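Local coordinates for protein sialidase B (Streptococcus pneumoniae serotype 4, PDB 4XJW) that cleaves terminal sialic acid from oligosaccharides, glycoproteins and glycolipids, acting as an exo-alpha-sialidase of glycosyl hydrolase family 33, at residues Y10-L24 against I145-E159. The protein carries 1 engineered substitution. Sequence-based numbering, arbitrary orientation.
Sequences YQLNNKSIDISSLLL and IDKATLGAVNREGKE. With PO4 (phosphate ion), chain D.
Ile-17 and Leu-150 form an antiparallel hydrogen-bonded pair: Leu-150 N gives to Ile-17 O at 2.8 Å, and Ile-17 N to Leu-150 O. Ile-19 N continues the pairing to Ala-148 O. Past this point a side chain takes over, and Ser-20 OG accepts from Ala-148 N at 3.0 Å. Asp-18 OD1 accepts from Ser-20 N, which makes an Asx turn, and also from Ser-20 OG, which orients that hydroxyl. Asp-18 OD2 makes a salt bridge with Lys-147 NZ, 3.1 Å away and above the carboxylate plane. Glu-159 OE2 takes two bonds from Ser-16: Ser-16 OG donates to the anti lone pair of Glu-159 OE2 at 2.7 Å, while Ser-16 N comes from above the carboxylate plane. Ser-16 OG lies between its own N and carbonyl carbon (chi1 66°), which lets OG and N reach the same oxygen.

The apolar side centres on Leu-150. Leu-150 CD1 sits over the middle of the Tyr-10 ring, a CH-pi contact 3.5 Å from the centroid. Ile-19 CD1 meets Leu-150 CG at 3.8 Å. Ala-148 CB packs against Ile-19, Leu-23 and Leu-24. Tyr-10 and Ile-170 belong to the facing sheet, so Leu-150 ties together the two antiparallel sheets of a concanavalin-like beta sandwich, with 17-18 as an edge strand.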
loop_
_atom_site.group_PDB
_atom_site.type_symbol
_atom_site.label_atom_id
_atom_site.label_comp_id
_atom_site.label_asym_id
_atom_site.label_seq_id
_atom_site.Cartn_x
_atom_site.Cartn_y
_atom_site.Cartn_z
ATOM N N TYR A 10 25.173 22.738 8.705
ATOM C CA TYR A 10 26.095 21.860 9.419
ATOM C C TYR A 10 26.419 20.638 8.573
ATOM O O TYR A 10 25.528 19.873 8.204
ATOM C CB TYR A 10 25.499 21.391 10.748
ATOM C CG TYR A 10 25.254 22.474 11.768
ATOM C CD1 TYR A 10 26.299 22.983 12.535
ATOM C CD2 TYR A 10 23.973 22.974 11.985
ATOM C CE1 TYR A 10 26.073 23.970 13.473
ATOM C CE2 TYR A 10 23.742 23.954 12.925
ATOM C CZ TYR A 10 24.794 24.449 13.666
ATOM O OH TYR A 10 24.559 25.431 14.604
ATOM N N GLN A 11 27.697 20.460 8.265
ATOM C CA GLN A 11 28.143 19.268 7.575
ATOM C C GLN A 11 28.482 18.210 8.612
ATOM O O GLN A 11 29.324 18.434 9.479
ATOM C CB GLN A 11 29.359 19.569 6.706
ATOM C CG GLN A 11 29.078 20.629 5.658
ATOM C CD GLN A 11 27.936 20.228 4.746
ATOM O OE1 GLN A 11 27.957 19.147 4.158
ATOM N NE2 GLN A 11 26.927 21.085 4.641
ATOM N N LEU A 12 27.801 17.072 8.535
ATOM C CA LEU A 12 28.084 15.950 9.412
ATOM C C LEU A 12 28.971 14.970 8.652
ATOM O O LEU A 12 28.497 14.186 7.828
ATOM C CB LEU A 12 26.782 15.281 9.869
ATOM C CG LEU A 12 25.709 16.211 10.441
ATOM C CD1 LEU A 12 24.482 15.430 10.846
ATOM C CD2 LEU A 12 26.230 17.004 11.629
ATOM N N ASN A 13 30.275 15.041 8.904
ATOM C CA ASN A 13 31.208 14.142 8.247
ATOM C C ASN A 13 31.926 13.259 9.251
ATOM O O ASN A 13 33.125 13.422 9.483
ATOM C CB ASN A 13 32.218 14.925 7.403
ATOM C CG ASN A 13 31.562 15.681 6.261
ATOM O OD1 ASN A 13 31.032 15.080 5.327
ATOM N ND2 ASN A 13 31.604 17.005 6.326
ATOM N N ASN A 14 31.180 12.321 9.831
ATOM C CA ASN A 14 31.686 11.428 10.872
ATOM C C ASN A 14 32.510 12.154 11.926
ATOM O O ASN A 14 33.614 11.736 12.275
ATOM C CB ASN A 14 32.441 10.248 10.258
ATOM C CG ASN A 14 31.539 9.375 9.402
ATOM O OD1 ASN A 14 30.663 8.684 9.918
ATOM N ND2 ASN A 14 31.740 9.417 8.091
ATOM N N LYS A 15 31.961 13.262 12.409
ATOM C CA LYS A 15 32.605 14.064 13.437
ATOM C C LYS A 15 31.575 14.934 14.133
ATOM O O LYS A 15 30.917 15.756 13.496
ATOM C CB LYS A 15 33.698 14.938 12.818
ATOM C CG LYS A 15 34.373 15.886 13.797
ATOM C CD LYS A 15 35.447 16.690 13.090
ATOM C CE LYS A 15 36.262 17.508 14.072
ATOM N NZ LYS A 15 37.464 18.080 13.400
ATOM N N SER A 16 31.440 14.746 15.443
ATOM C CA SER A 16 30.449 15.467 16.223
ATOM C C SER A 16 30.695 16.970 16.186
ATOM O O SER A 16 31.836 17.427 16.079
ATOM C CB SER A 16 30.453 14.984 17.673
ATOM O OG SER A 16 31.668 15.307 18.312
ATOM N N ILE A 17 29.610 17.730 16.260
ATOM C CA ILE A 17 29.672 19.177 16.382
ATOM C C ILE A 17 29.033 19.552 17.716
ATOM O O ILE A 17 27.881 19.199 17.969
ATOM C CB ILE A 17 28.930 19.854 15.219
ATOM C CG1 ILE A 17 29.621 19.523 13.893
ATOM C CG2 ILE A 17 28.840 21.365 15.436
ATOM C CD1 ILE A 17 28.803 19.832 12.657
ATOM N N ASP A 18 29.795 20.231 18.573
ATOM C CA ASP A 18 29.327 20.656 19.888
ATOM C C ASP A 18 28.561 21.962 19.744
ATOM O O ASP A 18 29.084 22.929 19.188
ATOM C CB ASP A 18 30.532 20.874 20.819
ATOM C CG ASP A 18 30.142 20.938 22.290
ATOM O OD1 ASP A 18 28.933 20.938 22.588
ATOM O OD2 ASP A 18 31.051 20.994 23.153
ATOM N N ILE A 19 27.319 21.987 20.225
ATOM C CA ILE A 19 26.528 23.218 20.258
ATOM C C ILE A 19 26.071 23.536 21.686
ATOM O O ILE A 19 25.073 24.233 21.900
ATOM C CB ILE A 19 25.307 23.160 19.292
ATOM C CG1 ILE A 19 24.377 21.996 19.663
ATOM C CG2 ILE A 19 25.768 23.031 17.847
ATOM C CD1 ILE A 19 23.149 21.881 18.763
ATOM N N SER A 20 26.821 23.022 22.660
ATOM C CA SER A 20 26.479 23.159 24.074
ATOM C C SER A 20 26.293 24.604 24.534
ATOM O O SER A 20 25.299 24.927 25.185
ATOM C CB SER A 20 27.526 22.469 24.951
ATOM O OG SER A 20 27.567 21.080 24.704
ATOM N N SER A 21 27.245 25.468 24.197
ATOM C CA SER A 21 27.215 26.850 24.666
ATOM C C SER A 21 26.015 27.619 24.116
ATOM O O SER A 21 25.538 28.574 24.734
ATOM C CB SER A 21 28.510 27.573 24.294
ATOM O OG SER A 21 28.691 27.614 22.895
ATOM N N LEU A 22 25.528 27.189 22.956
ATOM C CA LEU A 22 24.447 27.881 22.263
ATOM C C LEU A 22 23.063 27.420 22.715
ATOM O O LEU A 22 22.051 28.005 22.330
ATOM C CB LEU A 22 24.592 27.679 20.756
ATOM C CG LEU A 22 25.849 28.289 20.151
ATOM C CD1 LEU A 22 26.041 27.819 18.714
ATOM C CD2 LEU A 22 25.770 29.806 20.228
ATOM N N LEU A 23 23.018 26.377 23.540
ATOM C CA LEU A 23 21.761 25.674 23.769
ATOM C C LEU A 23 21.457 25.344 25.237
ATOM O O LEU A 23 20.339 25.552 25.702
ATOM C CB LEU A 23 21.731 24.405 22.899
ATOM C CG LEU A 23 20.457 23.565 22.811
ATOM C CD1 LEU A 23 19.245 24.459 22.650
ATOM C CD2 LEU A 23 20.558 22.587 21.650
ATOM N N LEU A 24 22.447 24.849 25.977
ATOM C CA LEU A 24 22.172 24.275 27.297
ATOM C C LEU A 24 21.595 25.226 28.353
ATOM O O LEU A 24 20.739 24.831 29.149
ATOM C CB LEU A 24 23.398 23.536 27.839
ATOM C CG LEU A 24 23.759 22.312 27.007
ATOM C CD1 LEU A 24 25.006 21.654 27.546
ATOM C CD2 LEU A 24 22.602 21.335 26.988
ATOM N N ILE A 145 22.781 16.391 32.393
ATOM C CA ILE A 145 23.025 16.800 31.012
ATOM C C ILE A 145 24.022 17.960 30.973
ATOM O O ILE A 145 23.878 18.931 31.720
ATOM C CB ILE A 145 21.717 17.190 30.277
ATOM C CG1 ILE A 145 21.057 15.949 29.672
ATOM C CG2 ILE A 145 22.000 18.179 29.165
ATOM C CD1 ILE A 145 19.769 16.261 28.939
ATOM N N ASP A 146 25.049 17.827 30.136
ATOM C CA ASP A 146 26.081 18.852 30.007
ATOM C C ASP A 146 26.604 19.014 28.581
ATOM O O ASP A 146 27.543 19.772 28.343
ATOM C CB ASP A 146 27.247 18.583 30.977
ATOM C CG ASP A 146 27.914 17.222 30.765
ATOM O OD1 ASP A 146 27.854 16.651 29.654
ATOM O OD2 ASP A 146 28.529 16.720 31.734
ATOM N N LYS A 147 25.990 18.316 27.629
ATOM C CA LYS A 147 26.436 18.379 26.241
ATOM C C LYS A 147 25.262 18.352 25.279
ATOM O O LYS A 147 24.337 17.557 25.454
ATOM C CB LYS A 147 27.329 17.193 25.912
ATOM C CG LYS A 147 28.710 17.249 26.510
ATOM C CD LYS A 147 29.554 18.311 25.840
ATOM C CE LYS A 147 31.017 18.149 26.229
ATOM N NZ LYS A 147 31.863 19.194 25.594
ATOM N N ALA A 148 25.307 19.225 24.272
ATOM C CA ALA A 148 24.372 19.182 23.149
ATOM C C ALA A 148 25.193 18.955 21.886
ATOM O O ALA A 148 26.182 19.653 21.651
ATOM C CB ALA A 148 23.579 20.474 23.059
ATOM N N THR A 149 24.798 17.977 21.077
ATOM C CA THR A 149 25.651 17.510 20.000
ATOM C C THR A 149 24.884 17.320 18.697
ATOM O O THR A 149 23.732 16.880 18.705
ATOM C CB THR A 149 26.296 16.172 20.385
ATOM O OG1 THR A 149 26.839 16.272 21.705
ATOM C CG2 THR A 149 27.410 15.794 19.414
ATOM N N LEU A 150 25.523 17.665 17.581
ATOM C CA LEU A 150 25.011 17.289 16.262
ATOM C C LEU A 150 25.867 16.189 15.642
ATOM O O LEU A 150 27.097 16.236 15.713
ATOM C CB LEU A 150 24.983 18.498 15.334
ATOM C CG LEU A 150 24.177 19.683 15.836
ATOM C CD1 LEU A 150 24.302 20.844 14.863
ATOM C CD2 LEU A 150 22.714 19.277 16.024
ATOM N N GLY A 151 25.223 15.201 15.026
ATOM C CA GLY A 151 25.935 14.155 14.315
ATOM C C GLY A 151 26.622 13.098 15.173
ATOM O O GLY A 151 27.458 12.351 14.662
ATOM N N ALA A 152 26.269 13.042 16.459
ATOM C CA ALA A 152 26.779 12.052 17.406
ATOM C C ALA A 152 26.091 12.212 18.756
ATOM O O ALA A 152 25.371 13.189 18.973
ATOM C CB ALA A 152 28.290 12.199 17.586
ATOM N N VAL A 153 26.327 11.257 19.659
ATOM C CA VAL A 153 25.968 11.410 21.072
ATOM C C VAL A 153 27.248 11.279 21.892
ATOM O O VAL A 153 28.024 10.340 21.689
ATOM C CB VAL A 153 24.950 10.337 21.544
ATOM C CG1 VAL A 153 24.599 10.534 23.006
ATOM C CG2 VAL A 153 23.684 10.390 20.703
ATOM N N ASN A 154 27.481 12.227 22.796
ATOM C CA ASN A 154 28.675 12.187 23.639
ATOM C C ASN A 154 28.408 11.387 24.909
ATOM O O ASN A 154 27.660 11.826 25.782
ATOM C CB ASN A 154 29.132 13.613 23.974
ATOM C CG ASN A 154 30.451 13.650 24.732
ATOM O OD1 ASN A 154 30.711 12.809 25.583
ATOM N ND2 ASN A 154 31.286 14.630 24.422
ATOM N N ARG A 155 29.038 10.221 25.009
ATOM C CA ARG A 155 28.880 9.354 26.177
ATOM C C ARG A 155 30.250 9.082 26.792
ATOM O O ARG A 155 31.154 8.609 26.108
ATOM C CB ARG A 155 28.189 8.046 25.778
ATOM C CG ARG A 155 26.897 8.253 24.983
ATOM C CD ARG A 155 26.367 6.930 24.434
ATOM N NE ARG A 155 25.799 6.075 25.481
ATOM C CZ ARG A 155 25.567 4.775 25.345
ATOM N NH1 ARG A 155 25.866 4.155 24.213
ATOM N NH2 ARG A 155 25.034 4.086 26.348
ATOM N N GLU A 156 30.396 9.408 28.076
ATOM C CA GLU A 156 31.677 9.285 28.779
ATOM C C GLU A 156 32.817 9.989 28.031
ATOM O O GLU A 156 33.955 9.516 28.003
ATOM C CB GLU A 156 32.008 7.816 29.071
ATOM C CG GLU A 156 30.908 7.102 29.858
ATOM C CD GLU A 156 31.365 5.788 30.465
ATOM O OE1 GLU A 156 31.833 4.913 29.705
ATOM O OE2 GLU A 156 31.256 5.634 31.702
ATOM N N GLY A 157 32.492 11.125 27.418
ATOM C CA GLY A 157 33.488 11.924 26.724
ATOM C C GLY A 157 33.875 11.407 25.352
ATOM O O GLY A 157 34.827 11.905 24.748
ATOM N N LYS A 158 33.154 10.411 24.847
ATOM C CA LYS A 158 33.464 9.878 23.523
ATOM C C LYS A 158 32.263 9.890 22.576
ATOM O O LYS A 158 31.114 9.882 23.023
ATOM C CB LYS A 158 34.093 8.495 23.638
ATOM C CG LYS A 158 35.316 8.512 24.561
ATOM C CD LYS A 158 35.943 7.160 24.748
ATOM C CE LYS A 158 36.866 7.176 25.958
ATOM N NZ LYS A 158 36.095 7.525 27.191
ATOM N N GLU A 159 32.542 9.926 21.271
ATOM C CA GLU A 159 31.491 10.045 20.256
ATOM C C GLU A 159 30.862 8.699 19.944
ATOM O O GLU A 159 31.566 7.738 19.621
ATOM C CB GLU A 159 32.056 10.602 18.947
ATOM C CG GLU A 159 32.679 11.978 19.002
ATOM C CD GLU A 159 33.411 12.302 17.706
ATOM O OE1 GLU A 159 34.152 11.419 17.208
ATOM O OE2 GLU A 159 33.235 13.420 17.179
HETATM P P PO4 D . 23.640 1.313 24.474
HETATM O O1 PO4 D . 25.077 1.406 24.031
HETATM O O2 PO4 D . 23.498 1.818 25.897
HETATM O O3 PO4 D . 22.811 2.180 23.541
HETATM O O4 PO4 D . 23.187 -0.122 24.382
HETATM O O HOH W 1 35.213 11.277 14.454
HETATM O O HOH W 2 29.045 13.312 12.268
HETATM O O HOH W 3 34.220 16.757 17.217
#